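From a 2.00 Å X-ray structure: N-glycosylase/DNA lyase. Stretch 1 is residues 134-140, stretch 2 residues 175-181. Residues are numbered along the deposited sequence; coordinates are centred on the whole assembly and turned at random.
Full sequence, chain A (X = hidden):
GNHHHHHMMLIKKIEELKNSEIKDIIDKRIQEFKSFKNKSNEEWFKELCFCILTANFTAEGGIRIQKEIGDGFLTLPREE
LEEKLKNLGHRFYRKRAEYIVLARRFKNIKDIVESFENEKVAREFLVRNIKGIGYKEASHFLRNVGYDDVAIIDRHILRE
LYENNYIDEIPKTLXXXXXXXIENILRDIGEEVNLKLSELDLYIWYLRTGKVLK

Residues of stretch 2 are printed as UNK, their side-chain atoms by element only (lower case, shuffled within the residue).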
# COMPACT_ATOMS: atom_id res chain seq x y z
N GLY A 134 -1.47 -10.33 0.03
CA GLY A 134 -2.92 -10.39 0.13
C GLY A 134 -3.50 -9.17 -0.57
O GLY A 134 -2.74 -8.43 -1.22
N TYR A 135 -4.80 -8.93 -0.45
CA TYR A 135 -5.39 -7.76 -1.12
C TYR A 135 -4.80 -6.44 -0.64
O TYR A 135 -4.64 -5.50 -1.43
CB TYR A 135 -6.92 -7.74 -0.98
CG TYR A 135 -7.59 -8.49 -2.12
CD1 TYR A 135 -7.75 -9.87 -2.07
CD2 TYR A 135 -7.97 -7.82 -3.28
CE1 TYR A 135 -8.26 -10.58 -3.16
CE2 TYR A 135 -8.48 -8.51 -4.38
CZ TYR A 135 -8.62 -9.89 -4.31
OH TYR A 135 -9.08 -10.59 -5.40
N LYS A 136 -4.48 -6.35 0.65
CA LYS A 136 -3.91 -5.12 1.17
C LYS A 136 -2.52 -4.88 0.59
O LYS A 136 -2.22 -3.76 0.15
CB LYS A 136 -3.82 -5.16 2.70
CG LYS A 136 -3.29 -3.88 3.36
CD LYS A 136 -1.78 -3.73 3.24
CE LYS A 136 -1.26 -2.58 4.09
NZ LYS A 136 0.20 -2.38 3.90
N GLU A 137 -1.68 -5.91 0.59
CA GLU A 137 -0.32 -5.79 0.06
C GLU A 137 -0.28 -5.52 -1.44
O GLU A 137 0.57 -4.76 -1.91
CB GLU A 137 0.50 -7.05 0.35
CG GLU A 137 0.83 -7.24 1.82
CD GLU A 137 -0.31 -7.86 2.62
OE1 GLU A 137 -0.20 -7.88 3.87
OE2 GLU A 137 -1.30 -8.32 2.02
N ALA A 138 -1.19 -6.15 -2.18
CA ALA A 138 -1.27 -5.98 -3.62
C ALA A 138 -1.68 -4.55 -3.96
O ALA A 138 -1.14 -3.94 -4.87
CB ALA A 138 -2.28 -6.97 -4.20
N SER A 139 -2.65 -4.04 -3.21
CA SER A 139 -3.14 -2.68 -3.41
C SER A 139 -2.03 -1.68 -3.09
O SER A 139 -1.85 -0.69 -3.80
CB SER A 139 -4.34 -2.43 -2.50
OG SER A 139 -5.35 -3.40 -2.71
N HIS A 140 -1.31 -1.95 -2.01
CA HIS A 140 -0.23 -1.09 -1.56
C HIS A 140 0.82 -1.00 -2.68
O HIS A 140 1.28 0.09 -3.05
CB HIS A 140 0.37 -1.67 -0.28
CG HIS A 140 1.35 -0.76 0.41
ND1 HIS A 140 2.13 -1.18 1.46
CD2 HIS A 140 1.65 0.54 0.20
CE1 HIS A 140 2.88 -0.18 1.88
NE2 HIS A 140 2.61 0.88 1.13
N UNK A 175 -12.03 -11.01 2.99
CA UNK A 175 -12.19 -11.85 1.81
C UNK A 175 -12.22 -10.86 0.64
O UNK A 175 -12.44 -9.67 0.85
c UNK A 175 -13.50 -12.61 1.87
o UNK A 175 -14.60 -11.71 1.77
N UNK A 176 -11.99 -11.36 -0.57
CA UNK A 176 -12.01 -10.49 -1.74
C UNK A 176 -13.28 -9.65 -1.69
O UNK A 176 -13.24 -8.43 -1.85
c UNK A 176 -12.05 -9.76 -7.33
n UNK A 176 -10.84 -9.45 -6.90
c UNK A 176 -12.00 -11.32 -3.02
c UNK A 176 -12.25 -10.51 -4.29
c UNK A 176 -12.35 -11.41 -5.52
n UNK A 176 -12.54 -9.14 -8.40
n UNK A 176 -12.78 -10.67 -6.71
N UNK A 177 -14.40 -10.32 -1.47
CA UNK A 177 -15.70 -9.67 -1.41
C UNK A 177 -15.77 -8.52 -0.41
O UNK A 177 -16.30 -7.46 -0.71
c UNK A 177 -19.11 -11.10 -0.21
n UNK A 177 -17.96 -11.16 3.27
c UNK A 177 -18.18 -10.11 -0.89
n UNK A 177 -18.76 -9.41 2.02
c UNK A 177 -16.78 -10.69 -1.05
n UNK A 177 -18.60 -11.51 1.09
c UNK A 177 -18.45 -10.70 2.13
N UNK A 178 -15.24 -8.75 0.79
CA UNK A 178 -15.27 -7.73 1.83
C UNK A 178 -14.30 -6.59 1.53
O UNK A 178 -14.58 -5.43 1.84
c UNK A 178 -16.79 -6.09 5.72
c UNK A 178 -14.92 -8.35 3.18
c UNK A 178 -15.12 -7.41 4.37
c UNK A 178 -16.58 -6.99 4.50
n UNK A 178 -18.22 -5.69 5.88
N UNK A 179 -13.16 -6.92 0.93
CA UNK A 179 -12.18 -5.90 0.62
C UNK A 179 -12.74 -4.92 -0.39
O UNK A 179 -12.67 -3.71 -0.20
c UNK A 179 -8.76 -5.71 1.16
c UNK A 179 -9.51 -4.63 -0.83
c UNK A 179 -7.51 -3.85 0.27
o UNK A 179 -6.43 -2.98 0.34
c UNK A 179 -7.67 -4.83 1.24
c UNK A 179 -9.69 -5.62 0.13
c UNK A 179 -10.89 -6.55 0.08
c UNK A 179 -8.43 -3.74 -0.77
N UNK A 180 -13.33 -5.44 -1.47
CA UNK A 180 -13.91 -4.60 -2.51
C UNK A 180 -15.06 -3.78 -1.97
O UNK A 180 -15.31 -2.67 -2.43
c UNK A 180 -14.05 -6.78 -5.77
c UNK A 180 -12.35 -6.84 -3.93
c UNK A 180 -14.40 -5.44 -3.69
c UNK A 180 -13.35 -5.98 -4.67
N UNK A 181 -15.78 -4.35 -1.01
CA UNK A 181 -16.91 -3.66 -0.41
C UNK A 181 -16.44 -2.44 0.38
O UNK A 181 -16.97 -1.34 0.23
c UNK A 181 -18.87 -3.98 1.21
o UNK A 181 -19.72 -4.69 3.32
c UNK A 181 -17.68 -4.61 0.50
c UNK A 181 -19.60 -4.96 2.11
o UNK A 181 -20.05 -6.01 1.60

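Position 175 carries two side-chain atoms, one carbon followed by one oxygen, and nothing on stretch 1 lies near them. The oxygen reaches forward to accept from the backbone N of position 178, 3.2 Å away, just ahead of the first helical turn. A short hydroxyl side chain suits this N-cap position, and the residue is Ser175.

Position 176 has seven side-chain atoms: three carbons in a row, a nitrogen, then a carbon bearing two more nitrogens. One terminal nitrogen lies 2.6 Å from Tyr135 OH. This is a guanidinium, so the residue is Arg176. Its extended chain (chi1 to chi3 all t) carries the charged end to Tyr135, where NH1 donates a hydrogen bond to Tyr135 OH. The hydroxyl sits at the guanidinium edge, near its plane, where the N-H groups point. The Arg176 CA, meanwhile, lies over one face of the Tyr135 ring.

Position 177 repeats the same pattern of seven atoms, but its side chain does not reach stretch 1. It is Arg177, an exposed residue whose long polar chain is at ease in solvent.

At position 178 four carbons in a row end in a nitrogen, and nothing on stretch 1 is touched. This is the signature of lysine, Lys178, whose amine is used within its own helix.

Position 179 shows one carbon leading to a six-carbon ring that bears an oxygen. The flat ring accepts Tyr135 CB over its face, 3.6 Å from the ring centroid, in a CH-pi contact, and the ring's oxygen lies 3.4 Å from Lys136 CA and 3.3 Å from Ser139 OG; the latter hydroxyl donates to Tyr135 O within its own helix. The residue is Tyr179, whose length brings OH this far.

Position 180 has four carbons forked at the second. Its CB points sideways, yet a terminal carbon comes to 4.2 Å from Tyr135 CE2, a modest apolar contact, for which a branched aliphatic chain is apt. This is Leu180, and the carbon is CD1.

Position 181 has three carbons, the third carrying two oxygens, and touches nothing on stretch 1: Glu181. Out of reach of stretch 1, it takes a salt bridge from Lys178 NZ to Glu181 OE2, at 3.1 Å, and a longer one from Arg177 NH1 to Glu181 OE1, at 3.7 Å.

The contact therefore centres on two tyrosines. The helix axes come no closer than 11.6 Å and cross at -47°, a gap that large side chains can span. Tyr135 packs against Tyr179, their ring planes inclined at 39°, while Arg176 NH1 donates to Tyr135 OH; Arg177, Lys178 and Glu181 make their salt bridges outside the contact.

Stretch 2 175-181: SRRKYLE
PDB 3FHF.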